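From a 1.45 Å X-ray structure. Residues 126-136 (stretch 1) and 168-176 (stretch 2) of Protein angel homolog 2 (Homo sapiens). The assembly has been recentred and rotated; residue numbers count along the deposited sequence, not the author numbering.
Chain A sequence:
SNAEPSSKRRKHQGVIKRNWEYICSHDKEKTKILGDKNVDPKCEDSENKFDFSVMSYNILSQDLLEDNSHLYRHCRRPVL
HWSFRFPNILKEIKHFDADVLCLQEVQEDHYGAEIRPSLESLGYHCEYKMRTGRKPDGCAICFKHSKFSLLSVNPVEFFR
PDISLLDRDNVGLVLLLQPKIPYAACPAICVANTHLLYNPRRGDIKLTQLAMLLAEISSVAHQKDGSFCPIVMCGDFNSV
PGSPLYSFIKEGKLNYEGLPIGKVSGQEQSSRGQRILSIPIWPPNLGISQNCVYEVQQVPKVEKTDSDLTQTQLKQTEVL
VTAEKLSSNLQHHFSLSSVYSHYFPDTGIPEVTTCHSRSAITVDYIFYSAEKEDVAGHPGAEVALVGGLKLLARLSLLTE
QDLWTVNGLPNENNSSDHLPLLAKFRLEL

Stretch 1 (126-136) CEYKMRTGRKP
Stretch 2, residues 168-176: RDNVGLVLL

Stretch 1 enters as a β-strand (126-130) and leaves through a loop; stretch 2 begins as loop and becomes a strand at Val171-Leu176. The strands run in nearly opposite directions (159°), their axes 7.1 Å apart at closest approach. Side chains fill the space between them, and the backbones draw together toward the loops: CA-CA separations fall from 6.5 Å for Lys129-Leu173 to 5.3 Å for Arg131-Asn170 and 4.8 Å for Thr132-Asp169. The contact buries 569 Å².

Along the extended strand of stretch 1 (phi -82 to -139°, psi 112 to 148°), CA-to-CB directions alternate. Those of Cys126, Tyr128 and Met130 point away, and those of Glu127 and Lys129 toward stretch 2. Glu127 (chi1 m, chi2 m) offers its aliphatic base: CB lies 4.2 Å from both Leu173 CD2 and Leu175 CD2, while the carboxylate leads away from these leucines. Its carbonyl O is 3.5 Å from Leu173 CD2, with Leu173 t, p and Leu175 m, t. Lys129 (t, p, t, t) behaves similarly. Its CG packs 3.9 Å from Val171 CB and 3.8 Å from Gly172 O, and the long chain carries the amine away from the apolar contact. Val171 (m), buried and pointing toward stretch 1, sets CG2 3.5 Å from Lys129 O and CG1 3.5 Å from Met130 O.

Beyond the strand, Arg131 (phi/psi -56/153°; m, t, m) lies alongside stretch 2, with CB 3.3 Å from Asp169 O and CD 3.9 Å from Asn170 CA. Water 1 accepts a weak hydrogen bond from Arg131 NH2 (3.2 Å) and donates to Asn170 OD1 (2.7 Å).

Thr132 (-86/-178°, chi1 p) begins the polar clasp. Its N donates to Asp169 O (3.2 Å, 161°), and its OG1 to Asp169 OD1 (2.8 Å). Water 2 donates to both Thr132 OG1 (2.9 Å) and Asn170 O (2.8 Å). A type II' turn spans Thr132 to Lys135. Gly133 occupies it at 63/-150°, where positive phi favours glycine and an ideal CB would sit 2.5 Å from Asp169 OD2, a clash. Arg134 (-88/12°; m, t, t) swings its exposed end away, but its N donates to water 3 (2.8 Å), which in turn donates to Asp169 OD2 (2.6 Å).

Lys135 (-82/145°; m, m, t, m) points back toward stretch 2, and its NZ closes a salt bridge with Asp169 OD2 at 2.7 Å. Asp169 (-91/10°, chi1 m, chi2 -50°) thus engages through its carbonyl and both carboxylate oxygens. Pro136 makes no contact.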

# COMPACT_ATOMS: atom_id res chain seq x y z
N CYS A 126 12.27 -8.66 -9.77
CA CYS A 126 10.84 -8.42 -9.61
C CYS A 126 10.11 -9.68 -9.13
O CYS A 126 10.32 -10.77 -9.67
CB CYS A 126 10.22 -8.01 -10.94
SG CYS A 126 10.92 -6.50 -11.64
N GLU A 127 9.22 -9.50 -8.15
CA GLU A 127 8.35 -10.57 -7.68
C GLU A 127 6.90 -10.11 -7.71
O GLU A 127 6.58 -9.01 -7.24
CB GLU A 127 8.72 -11.00 -6.25
CG GLU A 127 10.07 -11.70 -6.13
CD GLU A 127 10.09 -13.10 -6.72
OE1 GLU A 127 9.01 -13.68 -7.01
OE2 GLU A 127 11.21 -13.64 -6.90
N TYR A 128 6.02 -10.95 -8.24
CA TYR A 128 4.63 -10.59 -8.48
C TYR A 128 3.68 -11.50 -7.73
O TYR A 128 3.95 -12.69 -7.54
CB TYR A 128 4.34 -10.75 -9.97
CG TYR A 128 2.99 -10.35 -10.53
CD1 TYR A 128 2.48 -9.07 -10.33
CD2 TYR A 128 2.28 -11.21 -11.34
CE1 TYR A 128 1.27 -8.70 -10.89
CE2 TYR A 128 1.08 -10.85 -11.92
CZ TYR A 128 0.58 -9.59 -11.69
OH TYR A 128 -0.61 -9.25 -12.29
N LYS A 129 2.55 -10.94 -7.34
CA LYS A 129 1.43 -11.72 -6.84
C LYS A 129 0.15 -11.15 -7.42
O LYS A 129 -0.27 -10.04 -7.05
CB LYS A 129 1.39 -11.73 -5.31
CG LYS A 129 0.21 -12.51 -4.73
CD LYS A 129 0.21 -13.97 -5.18
CE LYS A 129 -0.95 -14.72 -4.59
NZ LYS A 129 -1.05 -16.10 -5.13
N MET A 130 -0.49 -11.91 -8.29
CA MET A 130 -1.73 -11.49 -8.94
C MET A 130 -2.92 -11.76 -8.02
O MET A 130 -2.93 -12.74 -7.27
CB MET A 130 -1.92 -12.31 -10.21
CG MET A 130 -2.99 -11.80 -11.15
SD MET A 130 -3.01 -12.82 -12.65
CE MET A 130 -3.32 -14.45 -12.00
N ARG A 131 -3.92 -10.88 -8.09
CA ARG A 131 -5.20 -11.15 -7.45
C ARG A 131 -5.76 -12.47 -7.97
O ARG A 131 -5.45 -12.90 -9.09
CB ARG A 131 -6.20 -10.02 -7.71
CG ARG A 131 -5.89 -8.76 -6.88
CD ARG A 131 -7.14 -7.92 -6.71
NE ARG A 131 -7.51 -7.23 -7.94
CZ ARG A 131 -8.67 -6.62 -8.14
NH1 ARG A 131 -8.90 -6.00 -9.29
NH2 ARG A 131 -9.62 -6.64 -7.20
N THR A 132 -6.57 -13.12 -7.14
CA THR A 132 -7.09 -14.45 -7.43
C THR A 132 -8.37 -14.34 -8.27
O THR A 132 -8.77 -13.26 -8.70
CB THR A 132 -7.26 -15.21 -6.11
OG1 THR A 132 -8.09 -14.48 -5.20
CG2 THR A 132 -5.90 -15.42 -5.45
N GLY A 133 -8.98 -15.47 -8.58
CA GLY A 133 -10.21 -15.28 -9.38
C GLY A 133 -9.99 -14.65 -10.76
O GLY A 133 -8.96 -14.84 -11.40
N ARG A 134 -11.00 -13.90 -11.23
CA ARG A 134 -11.01 -13.37 -12.60
C ARG A 134 -10.31 -12.03 -12.73
O ARG A 134 -10.43 -11.36 -13.76
CB ARG A 134 -12.44 -13.25 -13.12
CG ARG A 134 -13.12 -14.59 -13.28
CD ARG A 134 -14.51 -14.46 -13.86
NE ARG A 134 -15.15 -15.76 -13.99
CZ ARG A 134 -14.97 -16.59 -15.02
NH1 ARG A 134 -14.15 -16.25 -16.00
NH2 ARG A 134 -15.60 -17.76 -15.05
N LYS A 135 -9.60 -11.63 -11.72
CA LYS A 135 -9.05 -10.30 -11.65
C LYS A 135 -7.76 -10.25 -12.46
O LYS A 135 -7.03 -11.25 -12.55
CB LYS A 135 -8.77 -9.95 -10.20
CG LYS A 135 -10.01 -10.02 -9.30
CD LYS A 135 -11.14 -9.11 -9.79
CE LYS A 135 -12.34 -9.17 -8.83
NZ LYS A 135 -12.84 -10.58 -8.75
N PRO A 136 -7.48 -9.12 -13.11
CA PRO A 136 -6.36 -9.06 -14.06
C PRO A 136 -5.03 -8.56 -13.51
O PRO A 136 -4.05 -8.55 -14.26
CB PRO A 136 -6.89 -8.04 -15.09
CG PRO A 136 -7.69 -7.06 -14.25
CD PRO A 136 -8.35 -7.92 -13.18
N ARG A 168 -13.31 -12.09 -1.34
CA ARG A 168 -12.75 -11.13 -2.28
C ARG A 168 -11.33 -11.52 -2.69
O ARG A 168 -10.61 -12.19 -1.94
CB ARG A 168 -12.77 -9.73 -1.66
CG ARG A 168 -14.17 -9.24 -1.26
CD ARG A 168 -15.11 -9.27 -2.43
NE ARG A 168 -16.06 -8.15 -2.51
CZ ARG A 168 -17.19 -8.08 -1.81
NH1 ARG A 168 -17.51 -9.05 -0.95
NH2 ARG A 168 -18.01 -7.05 -1.96
N ASP A 169 -10.93 -11.07 -3.88
CA ASP A 169 -9.73 -11.58 -4.56
C ASP A 169 -8.45 -10.82 -4.25
O ASP A 169 -7.40 -11.12 -4.85
CB ASP A 169 -9.99 -11.65 -6.06
CG ASP A 169 -10.95 -12.76 -6.42
OD1 ASP A 169 -10.73 -13.92 -5.96
OD2 ASP A 169 -11.94 -12.48 -7.13
N ASN A 170 -8.46 -9.92 -3.28
CA ASN A 170 -7.28 -9.11 -3.01
C ASN A 170 -6.14 -9.95 -2.45
O ASN A 170 -6.32 -11.05 -1.90
CB ASN A 170 -7.66 -7.99 -2.05
CG ASN A 170 -8.80 -7.16 -2.57
OD1 ASN A 170 -9.96 -7.44 -2.27
ND2 ASN A 170 -8.48 -6.17 -3.41
N VAL A 171 -4.94 -9.39 -2.57
CA VAL A 171 -3.71 -10.07 -2.20
C VAL A 171 -2.71 -9.12 -1.54
O VAL A 171 -2.86 -7.90 -1.55
CB VAL A 171 -3.03 -10.76 -3.40
CG1 VAL A 171 -3.91 -11.86 -4.00
CG2 VAL A 171 -2.65 -9.73 -4.48
N GLY A 172 -1.67 -9.74 -0.98
CA GLY A 172 -0.50 -9.03 -0.50
C GLY A 172 0.74 -9.83 -0.83
O GLY A 172 0.67 -10.97 -1.30
N LEU A 173 1.89 -9.22 -0.56
CA LEU A 173 3.17 -9.86 -0.84
C LEU A 173 4.18 -9.33 0.17
O LEU A 173 4.21 -8.13 0.44
CB LEU A 173 3.64 -9.58 -2.27
CG LEU A 173 4.92 -10.28 -2.71
CD1 LEU A 173 4.81 -11.78 -2.68
CD2 LEU A 173 5.27 -9.79 -4.12
N VAL A 174 4.98 -10.23 0.74
CA VAL A 174 5.98 -9.88 1.74
C VAL A 174 7.30 -10.50 1.31
O VAL A 174 7.38 -11.72 1.10
CB VAL A 174 5.59 -10.37 3.15
CG1 VAL A 174 6.64 -9.96 4.16
CG2 VAL A 174 4.20 -9.84 3.53
N LEU A 175 8.33 -9.68 1.15
CA LEU A 175 9.66 -10.18 0.87
C LEU A 175 10.54 -9.97 2.09
O LEU A 175 10.38 -9.00 2.83
CB LEU A 175 10.32 -9.46 -0.32
CG LEU A 175 9.61 -9.45 -1.67
CD1 LEU A 175 10.56 -8.97 -2.77
CD2 LEU A 175 9.00 -10.78 -2.05
N LEU A 176 11.48 -10.88 2.29
CA LEU A 176 12.54 -10.68 3.26
C LEU A 176 13.83 -10.50 2.48
O LEU A 176 14.19 -11.37 1.67
CB LEU A 176 12.63 -11.86 4.23
CG LEU A 176 13.53 -11.56 5.42
CD1 LEU A 176 12.99 -10.48 6.36
CD2 LEU A 176 13.77 -12.85 6.20
O HOH W 1 -11.30 -7.43 -4.58
O HOH W 2 -6.86 -13.67 -2.73
O HOH W 3 -13.05 -13.22 -9.41